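Local coordinates for protein beta-ketoacyl synthase (Pseudomonas aeruginosa, PDB 4CW4) that condenses acetyl-CoA with malonyl-ACP to form acetoacetyl-ACP, the primer of bacterial fatty acid synthesis, at residues Asn269-Gly274 with Tyr598-Asp603; Gly356-Phe361 with Ala445-Glu450. All blocks are in the same frame, centred on the assembly; numbering follows the deposited sequence.

Contact 1: residues Asn269-Gly274 with Tyr598-Asp603; sequences NAYVLG and YNFGQD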
loop_
_atom_site.group_PDB
_atom_site.type_symbol
_atom_site.label_atom_id
_atom_site.label_comp_id
_atom_site.label_asym_id
_atom_site.label_seq_id
_atom_site.Cartn_x
_atom_site.Cartn_y
_atom_site.Cartn_z
ATOM N N ASN A 269 -5.318 -15.062 0.216
ATOM C CA ASN A 269 -6.167 -15.508 1.320
ATOM C C ASN A 269 -7.490 -16.116 0.841
ATOM O O ASN A 269 -7.907 -17.154 1.341
ATOM C CB ASN A 269 -6.456 -14.358 2.282
ATOM C CG ASN A 269 -5.223 -13.882 2.995
ATOM O OD1 ASN A 269 -4.384 -14.689 3.422
ATOM N ND2 ASN A 269 -5.102 -12.565 3.149
ATOM N N ALA A 270 -8.124 -15.457 -0.129
ATOM C CA ALA A 270 -9.478 -15.779 -0.557
ATOM C C ALA A 270 -9.584 -16.975 -1.480
ATOM O O ALA A 270 -10.594 -17.667 -1.463
ATOM C CB ALA A 270 -10.094 -14.587 -1.229
ATOM N N TYR A 271 -8.567 -17.189 -2.317
ATOM C CA TYR A 271 -8.695 -18.159 -3.411
ATOM C C TYR A 271 -7.601 -19.202 -3.459
ATOM O O TYR A 271 -7.759 -20.202 -4.142
ATOM C CB TYR A 271 -8.744 -17.425 -4.746
ATOM C CG TYR A 271 -9.828 -16.371 -4.790
ATOM C CD1 TYR A 271 -11.146 -16.666 -4.422
ATOM C CD2 TYR A 271 -9.539 -15.081 -5.199
ATOM C CE1 TYR A 271 -12.137 -15.683 -4.449
ATOM C CE2 TYR A 271 -10.518 -14.100 -5.243
ATOM C CZ TYR A 271 -11.817 -14.405 -4.864
ATOM O OH TYR A 271 -12.779 -13.420 -4.927
ATOM N N VAL A 272 -6.505 -18.978 -2.748
ATOM C CA VAL A 272 -5.371 -19.919 -2.788
ATOM C C VAL A 272 -5.222 -20.690 -1.472
ATOM O O VAL A 272 -5.280 -21.908 -1.459
ATOM C CB VAL A 272 -4.055 -19.197 -3.165
ATOM C CG1 VAL A 272 -2.887 -20.185 -3.295
ATOM C CG2 VAL A 272 -4.247 -18.405 -4.455
ATOM N N LEU A 273 -5.072 -19.976 -0.362
ATOM C CA LEU A 273 -4.813 -20.620 0.925
ATOM C C LEU A 273 -6.055 -20.809 1.786
ATOM O O LEU A 273 -6.056 -21.660 2.667
ATOM C CB LEU A 273 -3.820 -19.795 1.733
ATOM C CG LEU A 273 -2.494 -19.495 1.045
ATOM C CD1 LEU A 273 -1.599 -18.714 1.997
ATOM C CD2 LEU A 273 -1.820 -20.772 0.621
ATOM N N GLY A 274 -7.089 -19.994 1.581
ATOM C CA GLY A 274 -8.252 -20.072 2.444
ATOM C C GLY A 274 -7.911 -19.720 3.883
ATOM O O GLY A 274 -8.387 -20.351 4.832
ATOM N N TYR A 598 -7.166 -22.074 -7.517
ATOM C CA TYR A 598 -8.071 -20.932 -7.566
ATOM C C TYR A 598 -9.435 -21.425 -7.101
ATOM O O TYR A 598 -10.247 -21.919 -7.892
ATOM C CB TYR A 598 -8.171 -20.306 -8.958
ATOM C CG TYR A 598 -9.058 -19.071 -8.981
ATOM C CD1 TYR A 598 -8.658 -17.903 -8.357
ATOM C CD2 TYR A 598 -10.290 -19.076 -9.623
ATOM C CE1 TYR A 598 -9.457 -16.781 -8.352
ATOM C CE2 TYR A 598 -11.097 -17.953 -9.633
ATOM C CZ TYR A 598 -10.678 -16.811 -8.986
ATOM O OH TYR A 598 -11.461 -15.684 -8.979
ATOM N N ASN A 599 -9.669 -21.297 -5.804
ATOM C CA ASN A 599 -10.781 -21.964 -5.139
ATOM C C ASN A 599 -11.998 -21.064 -4.900
ATOM O O ASN A 599 -12.688 -21.204 -3.874
ATOM C CB ASN A 599 -10.287 -22.534 -3.808
ATOM C CG ASN A 599 -11.108 -23.702 -3.327
ATOM O OD1 ASN A 599 -11.503 -24.562 -4.110
ATOM N ND2 ASN A 599 -11.374 -23.742 -2.027
ATOM N N PHE A 600 -12.259 -20.172 -5.853
ATOM C CA PHE A 600 -13.420 -19.288 -5.833
ATOM C C PHE A 600 -14.731 -19.991 -5.487
ATOM O O PHE A 600 -15.146 -20.938 -6.153
ATOM C CB PHE A 600 -13.543 -18.585 -7.189
ATOM C CG PHE A 600 -14.642 -17.551 -7.253
ATOM C CD1 PHE A 600 -15.954 -17.928 -7.473
ATOM C CD2 PHE A 600 -14.353 -16.201 -7.130
ATOM C CE1 PHE A 600 -16.961 -16.973 -7.539
ATOM C CE2 PHE A 600 -15.360 -15.238 -7.209
ATOM C CZ PHE A 600 -16.659 -15.624 -7.405
ATOM N N GLY A 601 -15.364 -19.520 -4.417
ATOM C CA GLY A 601 -16.694 -19.954 -4.033
ATOM C C GLY A 601 -16.794 -21.321 -3.402
ATOM O O GLY A 601 -17.902 -21.824 -3.224
ATOM N N GLN A 602 -15.655 -21.908 -3.047
ATOM C CA GLN A 602 -15.627 -23.260 -2.494
ATOM C C GLN A 602 -15.089 -23.264 -1.064
ATOM O O GLN A 602 -14.240 -22.449 -0.711
ATOM C CB GLN A 602 -14.745 -24.165 -3.356
ATOM C CG GLN A 602 -15.060 -24.118 -4.833
ATOM C CD GLN A 602 -15.743 -25.367 -5.306
ATOM O OE1 GLN A 602 -16.877 -25.652 -4.912
ATOM N NE2 GLN A 602 -15.055 -26.134 -6.154
ATOM N N ASP A 603 -15.579 -24.203 -0.256
ATOM C CA ASP A 603 -15.082 -24.382 1.107
ATOM C C ASP A 603 -15.245 -23.121 1.953
ATOM O O ASP A 603 -14.402 -22.830 2.810
ATOM C CB ASP A 603 -13.603 -24.810 1.069
ATOM C CG ASP A 603 -13.384 -26.081 0.259
ATOM O OD1 ASP A 603 -14.053 -27.084 0.574
ATOM O OD2 ASP A 603 -12.555 -26.079 -0.687
#

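Contact 2: residues Gly356-Phe361 with Ala445-Glu450; sequences GENCGF and ANRVTE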
loop_
_atom_site.group_PDB
_atom_site.type_symbol
_atom_site.label_atom_id
_atom_site.label_comp_id
_atom_site.label_asym_id
_atom_site.label_seq_id
_atom_site.Cartn_x
_atom_site.Cartn_y
_atom_site.Cartn_z
ATOM N N GLY A 356 27.633 -0.043 -14.980
ATOM C CA GLY A 356 28.316 0.304 -16.204
ATOM C C GLY A 356 27.923 1.676 -16.691
ATOM O O GLY A 356 27.158 2.361 -16.034
ATOM N N GLU A 357 28.469 2.087 -17.830
ATOM C CA GLU A 357 27.864 3.195 -18.566
ATOM C C GLU A 357 26.374 2.863 -18.717
ATOM O O GLU A 357 26.010 1.770 -19.154
ATOM C CB GLU A 357 28.527 3.402 -19.925
ATOM C CG GLU A 357 30.013 3.728 -19.847
ATOM C CD GLU A 357 30.291 5.036 -19.137
ATOM O OE1 GLU A 357 29.501 5.987 -19.309
ATOM O OE2 GLU A 357 31.299 5.106 -18.394
ATOM N N ASN A 358 25.509 3.784 -18.314
ATOM C CA ASN A 358 24.084 3.488 -18.266
ATOM C C ASN A 358 23.251 4.759 -18.307
ATOM O O ASN A 358 23.806 5.871 -18.326
ATOM C CB ASN A 358 23.729 2.558 -17.076
ATOM C CG ASN A 358 24.069 3.146 -15.718
ATOM O OD1 ASN A 358 24.103 4.365 -15.539
ATOM N ND2 ASN A 358 24.256 2.269 -14.723
ATOM N N CYS A 359 21.929 4.603 -18.384
ATOM C CA CYS A 359 21.073 5.755 -18.656
ATOM C C CYS A 359 19.624 5.583 -18.207
ATOM O O CYS A 359 18.712 6.169 -18.796
ATOM C CB CYS A 359 21.125 6.080 -20.146
ATOM S SG CYS A 359 20.601 4.722 -21.242
ATOM N N GLY A 360 19.418 4.849 -17.116
ATOM C CA GLY A 360 18.091 4.718 -16.528
ATOM C C GLY A 360 17.674 3.268 -16.399
ATOM O O GLY A 360 18.233 2.376 -17.056
ATOM N N PHE A 361 16.676 3.029 -15.555
ATOM C CA PHE A 361 16.244 1.675 -15.305
ATOM C C PHE A 361 15.298 1.168 -16.392
ATOM O O PHE A 361 14.804 1.934 -17.229
ATOM C CB PHE A 361 15.727 1.488 -13.854
ATOM C CG PHE A 361 14.318 1.972 -13.559
ATOM C CD1 PHE A 361 13.221 1.161 -13.777
ATOM C CD2 PHE A 361 14.122 3.171 -12.916
ATOM C CE1 PHE A 361 11.953 1.551 -13.434
ATOM C CE2 PHE A 361 12.829 3.582 -12.564
ATOM C CZ PHE A 361 11.756 2.759 -12.832
ATOM N N ALA A 445 23.102 7.967 -11.220
ATOM C CA ALA A 445 23.056 8.281 -9.796
ATOM C C ALA A 445 23.258 7.036 -8.944
ATOM O O ALA A 445 23.988 7.078 -7.951
ATOM C CB ALA A 445 21.735 8.947 -9.420
ATOM N N ASN A 446 22.614 5.934 -9.307
ATOM C CA ASN A 446 22.696 4.750 -8.469
ATOM C C ASN A 446 24.097 4.153 -8.479
ATOM O O ASN A 446 24.603 3.714 -7.447
ATOM C CB ASN A 446 21.706 3.651 -8.850
ATOM C CG ASN A 446 21.742 2.512 -7.844
ATOM O OD1 ASN A 446 21.220 2.643 -6.741
ATOM N ND2 ASN A 446 22.412 1.427 -8.187
ATOM N N ARG A 447 24.734 4.119 -9.634
ATOM C CA ARG A 447 26.014 3.409 -9.696
ATOM C C ARG A 447 27.048 4.078 -8.809
ATOM O O ARG A 447 27.858 3.408 -8.193
ATOM C CB ARG A 447 26.502 3.277 -11.149
ATOM C CG ARG A 447 27.015 4.559 -11.768
ATOM C CD ARG A 447 27.262 4.401 -13.262
ATOM N NE ARG A 447 28.015 5.537 -13.798
ATOM C CZ ARG A 447 27.805 6.140 -14.968
ATOM N NH1 ARG A 447 26.839 5.748 -15.777
ATOM N NH2 ARG A 447 28.574 7.145 -15.324
ATOM N N VAL A 448 26.986 5.405 -8.728
ATOM C CA VAL A 448 27.885 6.155 -7.851
ATOM C C VAL A 448 27.433 6.065 -6.381
ATOM O O VAL A 448 28.208 5.651 -5.507
ATOM C CB VAL A 448 27.997 7.639 -8.294
ATOM C CG1 VAL A 448 28.765 8.470 -7.257
ATOM C CG2 VAL A 448 28.668 7.724 -9.646
ATOM N N THR A 449 26.186 6.454 -6.111
ATOM C CA THR A 449 25.742 6.512 -4.720
ATOM C C THR A 449 25.710 5.147 -4.028
ATOM O O THR A 449 26.085 5.041 -2.865
ATOM C CB THR A 449 24.371 7.193 -4.558
ATOM O OG1 THR A 449 23.364 6.501 -5.314
ATOM C CG2 THR A 449 24.454 8.594 -5.007
ATOM N N GLU A 450 25.282 4.102 -4.733
ATOM C CA GLU A 450 25.237 2.780 -4.127
ATOM C C GLU A 450 26.625 2.210 -3.934
ATOM O O GLU A 450 26.911 1.628 -2.895
ATOM C CB GLU A 450 24.363 1.795 -4.904
ATOM C CG GLU A 450 24.160 0.511 -4.104
ATOM C CD GLU A 450 23.290 -0.561 -4.745
ATOM O OE1 GLU A 450 23.073 -0.545 -5.976
ATOM O OE2 GLU A 450 22.873 -1.485 -4.015
HETATM O O HOH W 1 29.541 8.212 -17.913
HETATM O O HOH W 2 26.938 6.441 -18.536
#

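Contact 1: residues Asn269-Gly274 with Tyr598-Asp603
Tyr271, in the last turn of helix 263-273, meets Tyr598, Asn599 and Phe600 through its backbone carbonyl and its ring. One main-chain hydrogen bond crosses the contact: Asn599 N donates to Tyr271 O at 2.8 Å, nearly straight and on a lone pair of the carbonyl. Tyr598 CA approaches the same oxygen, Tyr271 O, at 3.5 Å as a weak CH...O contact.

The aromatic contacts form around the Tyr271 ring. Tyr598 lies alongside it and points the same way, its CE1 3.6 Å from Tyr271 CD2, while its hydroxyl hangs over the centre of one face; the methyl of Ala270 covers the opposite face. The two tyrosine planes meet obliquely, at 51°. Phe600 also runs beside Tyr271, touching Tyr271 CE1 with its CD2 at 3.5 Å, but the rings are slid apart and barely overlap. With CG anti to the backbone N (chi1 -175°), Phe600 is carried along the tyrosine ring. Tyrosine suits position 271 because its ring packs among aromatics while its OH reaches the carbonyl of Lys401 of the second subunit.

Polar order within the loop comes from a type II turn, Asn599 to Gln602, whose third position is Gly601 with positive phi. Asn599 ND2 also donates to Asp603 OD2 at 2.9 Å, in the amide plane and on the anti lone pair, tying the turn to the residue that follows it.

Ile403 of the second subunit packs on Ala270 and Tyr271, and Phe399 of the second subunit on Asn599 and Asp603. The arrangement is an aromatic cluster that ties helix 263-273 to the loop following helix 565-590 of the same chain, at the homodimer interface.

Contact 2: residues Gly356-Phe361 with Ala445-Glu450
Arg447 reaches from helix 444-461 to the loop 356-361 and places its guanidinium beside the Asn358 amide and the Gly356 carbonyl. The close-packed side is here. Arg447 NH1 donates to Asn358 OD1 at 3.1 Å, a bent bond (N-H...O 141°) that comes from above the carbonyl plane and not along a lone pair. The side chains run antiparallel past one another, their flat ends turned 44° apart, and Arg447 CD lies 3.4 Å from Gly356 O. Arginine suits the place because its chain, extended from CG to NE, spans the gap between helix and loop, where the nearest CA atoms, those of Gly356 and Arg447, are 7.6 Å apart. Asparagine offers an acceptor to the arginine while its ND2 bonds the carbonyl of Arg353; a chi1 of 61° is the setting that presents OD1 to Arg447 NH1. Arg447 NE also makes a salt bridge with Asp511, a second partner for the same guanidinium.

In the thiolase fold of this condensing enzyme, the contact joins the loop before strand 366-374, of the N-terminal half, to a helix of the C-terminal half. On that helix Asn446 ND2 donates to Glu450 OE1 at 3.0 Å, and Glu450 in turn accepts from the backbone N of His439, a predicted active-site residue, and of Gly440.

The outer side is held by water. Glu357, an exposed residue, comes no closer than 4.3 Å from its OE1 to Arg447 NH2; the oxygen stands far off the guanidinium plane, so any attraction is probably only electrostatic. Two waters fill in: one links Glu357 OE1 to Arg447 NH2, while the other, 2.8 Å from Arg447 NH1, also accepts from Asn358 N and donates to Glu357 OE1.

Contacts 1 and 2 lie on opposite sides of the chain's centre, 43 Å apart between centres and about 27 Å between nearest atoms, so they do not touch. Along the sequence, both segments of contact 2 fall between those of contact 1. Contact 1 is away from the annotated catalytic residues and involves the second subunit, whereas contact 2 is formed within one chain and lies near the active site. There the Arg447 side chain lies about 10 Å from that of His439, and the Asn358 side chain about 11 Å from that of His477, both predicted catalytic histidines; Phe361, in the same loop, meets the His477 ring directly.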